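Local coordinates for protein Amy13K (PDB 6B3P) that binds malto-oligosaccharides through two family 26 starch-binding modules of a surface-anchored alpha-amylase, probably helping a gut bacterium hold starch, at residues D2-Y7 and S184-L189; K25-W30 and Y45-T50; Y107-S110 and T115-N118; L148-V153 and W190-K195; D176-S181 and T198-T203. One frame throughout, in Å; residues are numbered along the deposited sequence. Where two conformers were deposited one is given.

Overall arrangement
From the N terminus, contact 1 closes the longest loop, bringing strand 2-8 of the first module's mixed sheet against residues 184-189, which lead into strand 188-192. Contacts 2 and 3 fall wholly within that loop, one after the other: 25-30 with 45-50 in the first starch-binding module, then 107-110 with 115-118 across a four-residue connection in the second. Contact 4 opens at 148-153 and ends beyond contact 1, so the two cross; contact 5 crosses both. Contact 4 spans one sheet of the second module, while contacts 3 and 5 join its two sheets. The salt bridge Asp2-Lys202 links contacts 1 and 5 across the two halves of the chain.

Contact 1: residues D2-Y7 and S184-L189; sequences DLTINY and STSTEL
Asn6 faces Thr185 and Ser186 across a single water that all three side chains hold. It donates to Asn6 OD1 at 3.0 Å and to Thr185 OG1 at 2.8 Å, and lies 2.7 Å from Ser186 OG, which is also hydrogen-bonded to His48 NE2. The direct touch comes beside this bridge, where Thr4 OG1 meets Ser184 CB at 3.3 Å. Thr4 CG2 lies 4.4 Å from Ser186 OG. Ser184 holds its hydroxyl between the backbone N and the carbonyl carbon (chi1 79°), from where OG accepts from Ser186 N at 3.2 Å in an ST turn. Its carbonyl oxygen accepts from Thr187 OG1 at 3.1 Å, the donor standing above the carbonyl plane. With an alanine here, Ser186 N would probably be left without its side-chain acceptor and the turn would be freer to shift the hydroxyl of Ser186 off the water. Glu84 of strand 82-87 adds bonds to Thr185 OG1 and Asn6 ND2. No direct hydrogen bond joins the two segments, so this small join between strand 2-8 and the approach to strand 188-192 rests on packing at Thr4 and Ser184, a shared water and the carboxylate of Glu84, polar chemistry in a largely buried place.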
# COMPACT_ATOMS: atom_id res chain seq x y z
N ASP A 2 -1.42 10.37 0.82
CA ASP A 2 -1.65 8.97 1.14
C ASP A 2 -1.89 8.79 2.63
O ASP A 2 -1.01 9.06 3.45
CB ASP A 2 -0.46 8.11 0.69
CG ASP A 2 -0.10 8.34 -0.76
OD1 ASP A 2 -0.73 7.71 -1.64
OD2 ASP A 2 0.81 9.15 -1.03
N LEU A 3 -3.09 8.33 2.96
CA LEU A 3 -3.48 8.05 4.33
C LEU A 3 -3.50 6.54 4.55
O LEU A 3 -3.96 5.79 3.69
CB LEU A 3 -4.85 8.64 4.65
CG LEU A 3 -5.43 8.32 6.03
CD1 LEU A 3 -4.64 9.01 7.12
CD2 LEU A 3 -6.89 8.73 6.09
N THR A 4 -2.98 6.12 5.70
CA THR A 4 -3.08 4.73 6.12
C THR A 4 -3.48 4.71 7.58
O THR A 4 -2.89 5.41 8.40
CB THR A 4 -1.76 3.97 5.92
OG1 THR A 4 -1.35 4.06 4.55
CG2 THR A 4 -1.92 2.49 6.30
N ILE A 5 -4.49 3.91 7.91
CA ILE A 5 -4.92 3.75 9.29
C ILE A 5 -4.93 2.27 9.66
O ILE A 5 -5.58 1.46 9.00
CB ILE A 5 -6.32 4.34 9.53
CG1 ILE A 5 -6.31 5.84 9.23
CG2 ILE A 5 -6.77 4.10 10.97
CD1 ILE A 5 -7.69 6.48 9.22
N ASN A 6 -4.21 1.94 10.72
CA ASN A 6 -4.22 0.60 11.28
C ASN A 6 -4.93 0.63 12.63
O ASN A 6 -4.66 1.50 13.46
CB ASN A 6 -2.80 0.06 11.44
CG ASN A 6 -1.94 0.29 10.21
OD1 ASN A 6 -2.04 -0.44 9.23
ND2 ASN A 6 -1.10 1.31 10.27
N TYR A 7 -5.84 -0.32 12.83
CA TYR A 7 -6.67 -0.37 14.03
C TYR A 7 -6.64 -1.77 14.63
O TYR A 7 -7.00 -2.75 13.97
CB TYR A 7 -8.10 0.06 13.68
CG TYR A 7 -9.12 -0.14 14.78
CD1 TYR A 7 -8.84 0.16 16.10
CD2 TYR A 7 -10.40 -0.60 14.47
CE1 TYR A 7 -9.79 -0.01 17.10
CE2 TYR A 7 -11.35 -0.78 15.45
CZ TYR A 7 -11.04 -0.48 16.76
OH TYR A 7 -12.00 -0.67 17.73
N SER A 184 3.89 4.09 3.53
CA SER A 184 3.34 3.39 4.69
C SER A 184 3.98 2.01 4.82
O SER A 184 4.76 1.60 3.98
CB SER A 184 1.83 3.25 4.56
OG SER A 184 1.48 2.19 3.69
N THR A 185 3.62 1.30 5.89
CA THR A 185 4.14 -0.04 6.14
C THR A 185 3.54 -1.09 5.20
O THR A 185 3.99 -2.23 5.18
CB THR A 185 3.89 -0.47 7.60
OG1 THR A 185 2.50 -0.33 7.91
CG2 THR A 185 4.71 0.37 8.56
N SER A 186 2.52 -0.70 4.44
CA SER A 186 1.88 -1.61 3.50
C SER A 186 1.58 -0.90 2.18
O SER A 186 0.44 -0.89 1.71
CB SER A 186 0.60 -2.18 4.10
OG SER A 186 -0.30 -1.15 4.46
N THR A 187 2.61 -0.31 1.58
CA THR A 187 2.48 0.40 0.32
C THR A 187 2.24 -0.59 -0.82
O THR A 187 2.92 -1.61 -0.92
CB THR A 187 3.73 1.24 0.01
OG1 THR A 187 3.95 2.18 1.07
CG2 THR A 187 3.58 2.00 -1.31
N GLU A 188 1.28 -0.27 -1.68
CA GLU A 188 0.93 -1.13 -2.81
C GLU A 188 0.86 -0.33 -4.11
O GLU A 188 0.28 0.76 -4.15
CB GLU A 188 -0.40 -1.83 -2.55
CG GLU A 188 -0.73 -2.92 -3.56
CD GLU A 188 -1.99 -3.68 -3.20
OE1 GLU A 188 -2.81 -3.16 -2.41
OE2 GLU A 188 -2.17 -4.81 -3.70
N LEU A 189 1.46 -0.87 -5.17
CA LEU A 189 1.50 -0.21 -6.47
C LEU A 189 1.15 -1.17 -7.60
O LEU A 189 1.33 -2.38 -7.48
CB LEU A 189 2.88 0.40 -6.72
CG LEU A 189 3.36 1.44 -5.71
CD1 LEU A 189 4.84 1.72 -5.91
CD2 LEU A 189 2.55 2.72 -5.84
O HOH W 1 -0.01 -1.28 7.18

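Contact 2: residues K25-W30 and Y45-T50; sequences KPAGEW and YTMHLT. With GLC (alpha-D-glucopyranose), chain C; FMT (formic acid), chain S; EDO (1,2-ethanediol), chain L; FMT (formic acid), chain R.
Pro26 and Ala27 form the middle of a type I beta turn, closed by Gly28 N to Lys25 O at 2.9 Å, that lies against strand 44-50 with the Ala27 and Leu49 CA atoms 7.2 Å apart. The turn belongs to the first family 26 starch-binding module, in the connection between strands 16-20 and 33-37. Leu49 carries the contact: with CG anti to the backbone N (chi1 -162°), its CD1 reaches Pro26 O at 3.6 Å, while CD2 packs on Pro26 CB at 4.0 Å and on Ala27 CB. The bent chain of Met47 brings its CE to the same alanine methyl at 4.3 Å, and Ile19 lines the patch beside Pro26 and Leu49. Gly28 suits its place, since a side chain at its positive phi would press on the Ala27 carbonyl. The glycan pocket takes Lys25 from the start of the turn and Trp30 from just after it. There a glucose lies over one face of the Trp30 indole, its C2 above the centre and its O5 3.3 Å from Trp30 CG.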
# COMPACT_ATOMS: atom_id res chain seq x y z
N LYS A 25 -16.86 13.53 2.89
CA LYS A 25 -16.74 12.17 3.40
C LYS A 25 -15.86 11.32 2.48
O LYS A 25 -16.36 10.48 1.74
CB LYS A 25 -18.13 11.53 3.54
CG LYS A 25 -19.13 12.35 4.34
CD LYS A 25 -20.50 11.71 4.30
CE LYS A 25 -21.55 12.57 4.99
NZ LYS A 25 -21.85 13.82 4.24
N PRO A 26 -14.53 11.54 2.53
CA PRO A 26 -13.61 10.90 1.59
C PRO A 26 -13.54 9.37 1.67
O PRO A 26 -13.12 8.74 0.69
CB PRO A 26 -12.25 11.52 1.95
CG PRO A 26 -12.41 12.05 3.32
CD PRO A 26 -13.84 12.47 3.44
N ALA A 27 -13.93 8.79 2.80
CA ALA A 27 -13.95 7.33 2.92
C ALA A 27 -15.35 6.78 2.65
O ALA A 27 -15.60 5.59 2.83
CB ALA A 27 -13.46 6.90 4.30
N GLY A 28 -16.25 7.66 2.22
CA GLY A 28 -17.60 7.27 1.84
C GLY A 28 -18.62 7.59 2.92
O GLY A 28 -18.26 7.94 4.04
N GLU A 29 -19.90 7.47 2.56
CA GLU A 29 -20.98 7.65 3.52
C GLU A 29 -20.82 6.67 4.68
O GLU A 29 -20.14 5.65 4.54
CB GLU A 29 -22.34 7.46 2.86
CG GLU A 29 -22.74 8.56 1.89
CD GLU A 29 -24.15 8.39 1.35
OE1 GLU A 29 -24.84 7.45 1.79
OE2 GLU A 29 -24.56 9.20 0.49
N TRP A 30 -21.44 6.99 5.81
CA TRP A 30 -21.42 6.11 6.98
C TRP A 30 -21.76 4.68 6.57
O TRP A 30 -22.68 4.47 5.79
CB TRP A 30 -22.41 6.62 8.04
CG TRP A 30 -22.37 5.82 9.29
CD1 TRP A 30 -23.21 4.81 9.65
CD2 TRP A 30 -21.43 5.95 10.36
NE1 TRP A 30 -22.86 4.30 10.88
CE2 TRP A 30 -21.76 4.98 11.34
CE3 TRP A 30 -20.33 6.78 10.59
CZ2 TRP A 30 -21.04 4.84 12.52
CZ3 TRP A 30 -19.61 6.64 11.77
CH2 TRP A 30 -19.97 5.67 12.71
N TYR A 45 -6.44 -4.32 11.68
CA TYR A 45 -7.12 -4.08 10.41
C TYR A 45 -6.62 -2.77 9.82
O TYR A 45 -6.32 -1.83 10.55
CB TYR A 45 -8.63 -4.05 10.60
CG TYR A 45 -9.16 -5.36 11.11
CD1 TYR A 45 -9.09 -5.68 12.45
CD2 TYR A 45 -9.69 -6.30 10.23
CE1 TYR A 45 -9.55 -6.88 12.92
CE2 TYR A 45 -10.16 -7.51 10.69
CZ TYR A 45 -10.09 -7.80 12.04
OH TYR A 45 -10.55 -9.01 12.50
N THR A 46 -6.56 -2.72 8.49
CA THR A 46 -5.91 -1.63 7.79
C THR A 46 -6.76 -1.10 6.64
O THR A 46 -7.38 -1.88 5.92
CB THR A 46 -4.53 -2.07 7.23
OG1 THR A 46 -3.68 -2.47 8.30
CG2 THR A 46 -3.87 -0.93 6.45
N MET A 47 -6.79 0.22 6.49
CA MET A 47 -7.39 0.85 5.32
C MET A 47 -6.44 1.89 4.75
O MET A 47 -5.69 2.54 5.48
CB MET A 47 -8.74 1.51 5.67
CG MET A 47 -8.66 2.67 6.66
SD MET A 47 -8.36 4.27 5.89
CE MET A 47 -9.95 4.60 5.14
N HIS A 48 -6.48 2.03 3.43
CA HIS A 48 -5.71 3.05 2.73
C HIS A 48 -6.67 4.01 2.04
O HIS A 48 -7.79 3.64 1.68
CB HIS A 48 -4.77 2.43 1.70
CG HIS A 48 -3.69 1.60 2.30
ND1 HIS A 48 -2.43 2.09 2.57
CD2 HIS A 48 -3.67 0.30 2.70
CE1 HIS A 48 -1.69 1.14 3.11
NE2 HIS A 48 -2.42 0.04 3.20
N LEU A 49 -6.23 5.25 1.87
CA LEU A 49 -7.06 6.27 1.26
C LEU A 49 -6.22 7.40 0.70
O LEU A 49 -5.16 7.73 1.23
CB LEU A 49 -8.06 6.82 2.28
CG LEU A 49 -9.28 7.57 1.72
CD1 LEU A 49 -10.26 6.59 1.08
CD2 LEU A 49 -9.95 8.38 2.81
N THR A 50 -6.71 7.99 -0.39
CA THR A 50 -6.17 9.23 -0.91
C THR A 50 -7.11 10.34 -0.47
O THR A 50 -8.31 10.26 -0.72
CB THR A 50 -6.05 9.24 -2.45
OG1 THR A 50 -5.19 8.18 -2.87
CG2 THR A 50 -5.50 10.58 -2.94
C1 GLC C . -24.07 7.92 11.80
C2 GLC C . -23.06 7.90 12.93
C3 GLC C . -22.68 9.33 13.27
C4 GLC C . -22.24 10.10 12.05
C5 GLC C . -23.26 9.98 10.95
C6 GLC C . -22.76 10.69 9.70
O2 GLC C . -23.55 7.19 14.04
O3 GLC C . -21.67 9.36 14.22
O4 GLC C . -22.01 11.45 12.38
O5 GLC C . -23.51 8.63 10.71
O6 GLC C . -23.55 10.50 8.57
C FMT S . -7.71 -0.73 1.70
O1 FMT S . -8.09 0.36 2.10
O2 FMT S . -6.54 -0.93 1.42
C1 EDO L . -10.17 -8.94 15.97
O1 EDO L . -10.11 -10.14 15.18
C2 EDO L . -10.71 -9.25 17.36
O2 EDO L . -12.08 -9.66 17.27
C FMT R . -22.59 15.51 7.54
O1 FMT R . -22.34 15.60 6.34
O2 FMT R . -22.82 16.51 8.23

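Contact 3: residues Y107-S110 and T115-N118; sequences YLAS and TIYN
The short connection between the two sheets of the second family 26 starch-binding module is flanked by this contact, which packs Tyr107, near the end of strand 101-108, and Ala109 just after it against Ile116 of the neighbouring sheet. Ile116 is the common partner. Its longer branch ends on the methyl of Ala109, with Ile116 CD1 3.9 Å from Ala109 CB and CG1 close behind. The other branch serves Tyr107: the first torsion (chi1 -51°) sets CG1 beside the backbone N and CG2 anti to it, and CG2 comes obliquely to the ring, at 4.4 Å from Tyr107 CD2. That ring stacks on Phe167 of strand 163-168, and its hydroxyl is hydrogen-bonded to Gly193 O, which leaves the isoleucine the apolar part of the ring. Tyr151 and Ile141 add further cover to Ile116. Between the two segments there is no hydrogen bond, so what joins them directly is apolar packing, as in the core of a beta sandwich.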
# COMPACT_ATOMS: atom_id res chain seq x y z
N TYR A 107 2.92 -6.10 -11.51
CA TYR A 107 3.22 -5.77 -12.89
C TYR A 107 2.39 -6.59 -13.87
O TYR A 107 2.31 -7.81 -13.77
CB TYR A 107 4.70 -5.98 -13.19
CG TYR A 107 5.06 -5.62 -14.62
CD1 TYR A 107 4.95 -4.31 -15.06
CD2 TYR A 107 5.48 -6.59 -15.51
CE1 TYR A 107 5.27 -3.98 -16.37
CE2 TYR A 107 5.80 -6.26 -16.82
CZ TYR A 107 5.69 -4.96 -17.24
OH TYR A 107 6.01 -4.62 -18.54
N LEU A 108 1.79 -5.89 -14.83
CA LEU A 108 1.00 -6.53 -15.87
C LEU A 108 1.86 -6.87 -17.08
O LEU A 108 2.18 -6.00 -17.89
CB LEU A 108 -0.15 -5.61 -16.30
CG LEU A 108 -1.01 -6.11 -17.46
CD1 LEU A 108 -1.71 -7.41 -17.10
CD2 LEU A 108 -2.02 -5.04 -17.82
N ALA A 109 2.23 -8.14 -17.20
CA ALA A 109 3.03 -8.60 -18.32
C ALA A 109 2.15 -8.86 -19.54
O ALA A 109 1.20 -9.65 -19.47
CB ALA A 109 3.81 -9.85 -17.95
N SER A 110 2.48 -8.20 -20.65
CA SER A 110 1.75 -8.37 -21.90
C SER A 110 2.71 -8.61 -23.06
O SER A 110 3.49 -7.73 -23.42
CB SER A 110 0.88 -7.15 -22.20
OG SER A 110 0.47 -7.13 -23.55
N THR A 115 8.27 -15.71 -18.29
CA THR A 115 9.37 -15.60 -17.34
C THR A 115 9.68 -14.14 -17.10
O THR A 115 10.28 -13.47 -17.95
CB THR A 115 10.63 -16.32 -17.84
OG1 THR A 115 10.93 -15.91 -19.18
CG2 THR A 115 10.44 -17.83 -17.80
N ILE A 116 9.26 -13.64 -15.94
CA ILE A 116 9.39 -12.23 -15.60
C ILE A 116 10.35 -12.04 -14.44
O ILE A 116 10.38 -12.85 -13.51
CB ILE A 116 8.02 -11.61 -15.25
CG1 ILE A 116 6.98 -11.94 -16.33
CG2 ILE A 116 8.14 -10.10 -15.05
CD1 ILE A 116 7.33 -11.40 -17.71
N TYR A 117 11.11 -10.95 -14.50
CA TYR A 117 12.09 -10.62 -13.47
C TYR A 117 11.82 -9.23 -12.90
O TYR A 117 11.23 -8.39 -13.56
CB TYR A 117 13.51 -10.67 -14.04
CG TYR A 117 13.95 -12.02 -14.53
CD1 TYR A 117 13.61 -12.47 -15.81
CD2 TYR A 117 14.72 -12.86 -13.73
CE1 TYR A 117 14.01 -13.70 -16.26
CE2 TYR A 117 15.13 -14.10 -14.18
CZ TYR A 117 14.77 -14.52 -15.45
OH TYR A 117 15.18 -15.75 -15.90
N ASN A 118 12.25 -9.01 -11.66
CA ASN A 118 12.29 -7.67 -11.09
C ASN A 118 13.68 -7.33 -10.61
O ASN A 118 14.26 -8.05 -9.79
CB ASN A 118 11.30 -7.54 -9.93
CG ASN A 118 11.24 -6.13 -9.38
OD1 ASN A 118 11.96 -5.79 -8.44
ND2 ASN A 118 10.40 -5.29 -9.98

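Contact 4: residues L148-V153 and W190-K195; sequences LGWYDV and WVTGTK. With FMT (formic acid), chain O.
Trp150 and Trp190 meet in a T-shaped stack: the edge of the Trp190 five-membered ring is turned toward the face of the Trp150 six-membered ring, centroids 5.6 Å apart and planes at 90°. The closest atoms are Trp150 CZ3 and Trp190 CD1, at 4.0 Å. The torsions of Trp150 (chi1 -69°, chi2 90°) together swing its six-membered ring over strand 188-192, where CZ3 lies 3.6 Å from Val191 O. Next to it, Trp150 CH2 meets the methyl of Thr192, CG2, at 3.8 Å, the two side chains slanting across each other. Trp208 sets its own ring edge-to-face with both tryptophans, and a weak hydrogen bond runs from Trp150 NE1 to Ser207 O. Were Trp150 a serine, Trp190 would probably lose the face its edge meets, with a gap opened over Val191 and Thr192. Strand 101-108 lies between the two strands, the axes of 150-153 and 190-192 approach to 9.1 Å, and Trp150 rests on His106 and Leu108 of the middle strand. A large aromatic side chain thus reaches over strand 101-108 to strand 188-192, two strands away in the sheet, an aromatic cluster on one face of a beta-sandwich sheet.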
# COMPACT_ATOMS: atom_id res chain seq x y z
N LEU A 148 -5.16 -12.51 -13.96
CA LEU A 148 -4.53 -13.00 -15.18
C LEU A 148 -3.60 -11.98 -15.82
O LEU A 148 -4.01 -10.86 -16.13
CB LEU A 148 -5.61 -13.42 -16.19
CG LEU A 148 -5.11 -13.99 -17.52
CD1 LEU A 148 -4.63 -15.42 -17.34
CD2 LEU A 148 -6.21 -13.92 -18.57
N GLY A 149 -2.35 -12.38 -16.02
CA GLY A 149 -1.37 -11.56 -16.71
C GLY A 149 -0.53 -10.71 -15.78
O GLY A 149 0.43 -10.08 -16.21
N TRP A 150 -0.91 -10.68 -14.50
CA TRP A 150 -0.18 -9.90 -13.51
C TRP A 150 0.88 -10.74 -12.80
O TRP A 150 0.70 -11.94 -12.60
CB TRP A 150 -1.14 -9.31 -12.48
CG TRP A 150 -2.04 -8.24 -13.02
CD1 TRP A 150 -3.27 -8.40 -13.58
CD2 TRP A 150 -1.77 -6.83 -13.04
NE1 TRP A 150 -3.79 -7.18 -13.95
CE2 TRP A 150 -2.88 -6.20 -13.63
CE3 TRP A 150 -0.70 -6.04 -12.62
CZ2 TRP A 150 -2.96 -4.82 -13.81
CZ3 TRP A 150 -0.77 -4.67 -12.80
CH2 TRP A 150 -1.89 -4.08 -13.39
N TYR A 151 1.97 -10.09 -12.41
CA TYR A 151 3.01 -10.71 -11.60
C TYR A 151 3.28 -9.84 -10.38
O TYR A 151 3.09 -8.62 -10.43
CB TYR A 151 4.29 -10.92 -12.41
CG TYR A 151 4.15 -11.94 -13.51
CD1 TYR A 151 3.45 -11.65 -14.67
CD2 TYR A 151 4.73 -13.20 -13.39
CE1 TYR A 151 3.33 -12.58 -15.69
CE2 TYR A 151 4.61 -14.14 -14.40
CZ TYR A 151 3.91 -13.82 -15.55
OH TYR A 151 3.79 -14.75 -16.55
N ASP A 152 3.72 -10.46 -9.30
CA ASP A 152 3.91 -9.76 -8.03
C ASP A 152 5.35 -9.82 -7.54
O ASP A 152 6.04 -10.81 -7.74
CB ASP A 152 2.99 -10.36 -6.96
CG ASP A 152 1.55 -10.47 -7.42
OD1 ASP A 152 1.06 -9.54 -8.09
OD2 ASP A 152 0.91 -11.50 -7.11
N VAL A 153 5.78 -8.74 -6.90
CA VAL A 153 7.02 -8.73 -6.15
C VAL A 153 6.79 -7.98 -4.84
O VAL A 153 6.05 -6.99 -4.81
CB VAL A 153 8.18 -8.08 -6.95
CG1 VAL A 153 7.92 -6.60 -7.19
CG2 VAL A 153 9.51 -8.29 -6.22
N TRP A 190 0.66 -0.61 -8.71
CA TRP A 190 0.37 -1.37 -9.92
C TRP A 190 1.11 -0.74 -11.10
O TRP A 190 1.06 0.48 -11.28
CB TRP A 190 -1.13 -1.40 -10.20
CG TRP A 190 -1.92 -2.17 -9.18
CD1 TRP A 190 -2.32 -3.47 -9.27
CD2 TRP A 190 -2.40 -1.69 -7.92
NE1 TRP A 190 -3.03 -3.83 -8.15
CE2 TRP A 190 -3.09 -2.75 -7.31
CE3 TRP A 190 -2.32 -0.46 -7.26
CZ2 TRP A 190 -3.69 -2.62 -6.05
CZ3 TRP A 190 -2.92 -0.33 -6.02
CH2 TRP A 190 -3.59 -1.41 -5.43
N VAL A 191 1.78 -1.56 -11.89
CA VAL A 191 2.57 -1.07 -13.02
C VAL A 191 2.18 -1.75 -14.33
O VAL A 191 1.96 -2.96 -14.37
CB VAL A 191 4.08 -1.28 -12.78
CG1 VAL A 191 4.90 -0.63 -13.89
CG2 VAL A 191 4.49 -0.72 -11.42
N THR A 192 2.08 -0.94 -15.38
CA THR A 192 1.80 -1.45 -16.73
C THR A 192 2.74 -0.81 -17.74
O THR A 192 3.26 0.29 -17.53
CB THR A 192 0.35 -1.16 -17.16
OG1 THR A 192 0.13 0.25 -17.18
CG2 THR A 192 -0.63 -1.82 -16.20
N GLY A 193 2.95 -1.51 -18.86
CA GLY A 193 3.70 -0.96 -19.97
C GLY A 193 5.15 -1.38 -20.00
O GLY A 193 5.58 -2.22 -19.20
N THR A 194 5.90 -0.80 -20.92
CA THR A 194 7.33 -1.06 -21.06
C THR A 194 8.03 0.28 -21.28
O THR A 194 7.43 1.33 -21.09
CB THR A 194 7.62 -2.03 -22.22
OG1 THR A 194 7.00 -1.55 -23.42
CG2 THR A 194 7.08 -3.42 -21.89
N LYS A 195 9.31 0.23 -21.66
CA LYS A 195 10.10 1.44 -21.86
C LYS A 195 9.39 2.45 -22.75
O LYS A 195 8.93 2.10 -23.85
CB LYS A 195 11.47 1.10 -22.45
CG LYS A 195 12.49 2.22 -22.34
CD LYS A 195 13.24 2.15 -21.02
CE LYS A 195 14.21 3.32 -20.88
NZ LYS A 195 15.09 3.17 -19.69
C FMT O . 11.07 -2.53 -23.84
O1 FMT O . 12.28 -2.42 -23.65
O2 FMT O . 10.38 -1.58 -24.18

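Contact 5: residues D176-S181 and T198-T203; sequences DNIDVS and TTVYKT. With GLC (alpha-D-glucopyranose), chain D.
The carboxylate of Asp176 presents one face to Thr198, whose OG1 lies 3.5 Å from Asp176 CG. At the OD2 end two waters gather: one is 2.8 Å from Asp176 OD2, and the other stands between that oxygen and Thr198 O. The OD1 end accepts from Gly196 N, so both ends of the carboxylate have partners. The contact joins edge strands of the two sheets of the second beta-sandwich module, 178-180 and 199-201. Its direct polar link is the nearly straight hydrogen bond from Asp176 N to Thr198 OG1, 2.8 Å long at 170°. With chi1 at -58°, Thr198 holds OG1 beside its own backbone N and turned to Asp176, and the hydroxyl has a weak bond to Thr194 O. Asn177, whose CB leaves the backbone away from 198-203, holds a bound glucose with both ends of its amide: OD1 accepts from the sugar O2 at 3.1 Å, and ND2 donates to O3 at 3.1 Å. The segment that ties the sheets also contributes a residue to the glycan pocket, where Tyr119 OH binds glucose too. Further along, the sheets close by apolar contact, as the methyls Ile178 CG2 and Val200 CG2 meet at 3.9 Å.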
# COMPACT_ATOMS: atom_id res chain seq x y z
N ASP A 176 10.36 1.34 -17.83
CA ASP A 176 11.12 2.49 -17.38
C ASP A 176 11.54 2.26 -15.94
O ASP A 176 11.04 1.35 -15.27
CB ASP A 176 10.29 3.78 -17.46
CG ASP A 176 9.96 4.17 -18.89
OD1 ASP A 176 10.80 3.94 -19.78
OD2 ASP A 176 8.86 4.72 -19.11
N ASN A 177 12.46 3.09 -15.45
CA ASN A 177 12.74 3.12 -14.02
C ASN A 177 11.47 3.43 -13.24
O ASN A 177 10.82 4.44 -13.50
CB ASN A 177 13.79 4.16 -13.69
CG ASN A 177 15.17 3.78 -14.18
OD1 ASN A 177 15.35 2.80 -14.90
ND2 ASN A 177 16.15 4.58 -13.79
N ILE A 178 11.14 2.57 -12.29
CA ILE A 178 10.00 2.80 -11.40
C ILE A 178 10.51 3.32 -10.07
O ILE A 178 11.16 2.59 -9.32
CB ILE A 178 9.18 1.51 -11.18
CG1 ILE A 178 8.70 0.94 -12.51
CG2 ILE A 178 7.99 1.80 -10.27
CD1 ILE A 178 8.40 -0.54 -12.46
N ASP A 179 10.22 4.58 -9.77
CA ASP A 179 10.64 5.19 -8.51
C ASP A 179 9.57 4.99 -7.45
O ASP A 179 8.52 5.62 -7.49
CB ASP A 179 10.94 6.68 -8.70
CG ASP A 179 12.07 6.93 -9.68
OD1 ASP A 179 12.91 6.03 -9.87
OD2 ASP A 179 12.12 8.04 -10.25
N VAL A 180 9.86 4.10 -6.50
CA VAL A 180 8.89 3.71 -5.48
C VAL A 180 9.00 4.62 -4.26
O VAL A 180 10.01 4.62 -3.56
CB VAL A 180 9.09 2.24 -5.05
CG1 VAL A 180 8.10 1.85 -3.96
CG2 VAL A 180 8.96 1.32 -6.25
N SER A 181 7.94 5.38 -4.01
CA SER A 181 7.81 6.13 -2.77
C SER A 181 7.07 5.29 -1.74
O SER A 181 5.89 4.98 -1.90
CB SER A 181 7.07 7.45 -2.99
OG SER A 181 7.81 8.32 -3.84
N THR A 198 5.65 3.26 -19.60
CA THR A 198 5.45 2.72 -18.26
C THR A 198 4.55 3.64 -17.43
O THR A 198 4.82 4.84 -17.31
CB THR A 198 6.79 2.52 -17.52
OG1 THR A 198 7.62 1.64 -18.29
CG2 THR A 198 6.57 1.92 -16.14
N THR A 199 3.50 3.07 -16.86
CA THR A 199 2.56 3.80 -16.01
C THR A 199 2.46 3.16 -14.63
O THR A 199 2.29 1.95 -14.51
CB THR A 199 1.15 3.86 -16.65
OG1 THR A 199 1.26 4.23 -18.02
CG2 THR A 199 0.28 4.86 -15.91
N VAL A 200 2.55 3.99 -13.59
CA VAL A 200 2.47 3.52 -12.21
C VAL A 200 1.19 4.02 -11.54
O VAL A 200 0.95 5.23 -11.46
CB VAL A 200 3.69 3.99 -11.38
CG1 VAL A 200 3.61 3.45 -9.96
CG2 VAL A 200 4.99 3.56 -12.04
N TYR A 201 0.38 3.08 -11.05
CA TYR A 201 -0.87 3.40 -10.38
C TYR A 201 -0.77 3.20 -8.87
O TYR A 201 -0.21 2.20 -8.40
CB TYR A 201 -2.01 2.55 -10.94
CG TYR A 201 -2.26 2.74 -12.41
CD1 TYR A 201 -2.98 3.83 -12.88
CD2 TYR A 201 -1.78 1.83 -13.34
CE1 TYR A 201 -3.21 4.02 -14.23
CE2 TYR A 201 -2.00 2.00 -14.69
CZ TYR A 201 -2.72 3.09 -15.13
OH TYR A 201 -2.95 3.27 -16.48
N LYS A 202 -1.33 4.14 -8.11
CA LYS A 202 -1.36 4.06 -6.66
C LYS A 202 -2.68 3.48 -6.15
O LYS A 202 -2.79 3.10 -4.99
CB LYS A 202 -1.12 5.44 -6.05
CG LYS A 202 0.34 5.87 -6.12
CD LYS A 202 0.53 7.36 -5.92
CE LYS A 202 0.32 7.77 -4.47
NZ LYS A 202 0.96 9.07 -4.17
N THR A 203 -3.67 3.41 -7.04
CA THR A 203 -4.88 2.64 -6.80
C THR A 203 -5.06 1.69 -7.98
O THR A 203 -4.64 2.00 -9.09
CB THR A 203 -6.13 3.53 -6.64
OG1 THR A 203 -6.28 4.37 -7.80
CG2 THR A 203 -6.01 4.41 -5.40
C1 GLC D . 19.17 0.29 -14.13
C2 GLC D . 18.64 1.66 -14.44
C3 GLC D . 19.69 2.71 -14.21
C4 GLC D . 20.27 2.58 -12.84
C5 GLC D . 20.79 1.18 -12.63
C6 GLC D . 21.37 0.99 -11.25
O2 GLC D . 18.16 1.68 -15.76
O3 GLC D . 19.13 3.98 -14.35
O4 GLC D . 21.27 3.57 -12.64
O5 GLC D . 19.72 0.28 -12.83
O6 GLC D . 21.94 -0.28 -11.05
O HOH W 2 6.67 6.40 -19.77
O HOH W 3 7.30 5.99 -16.66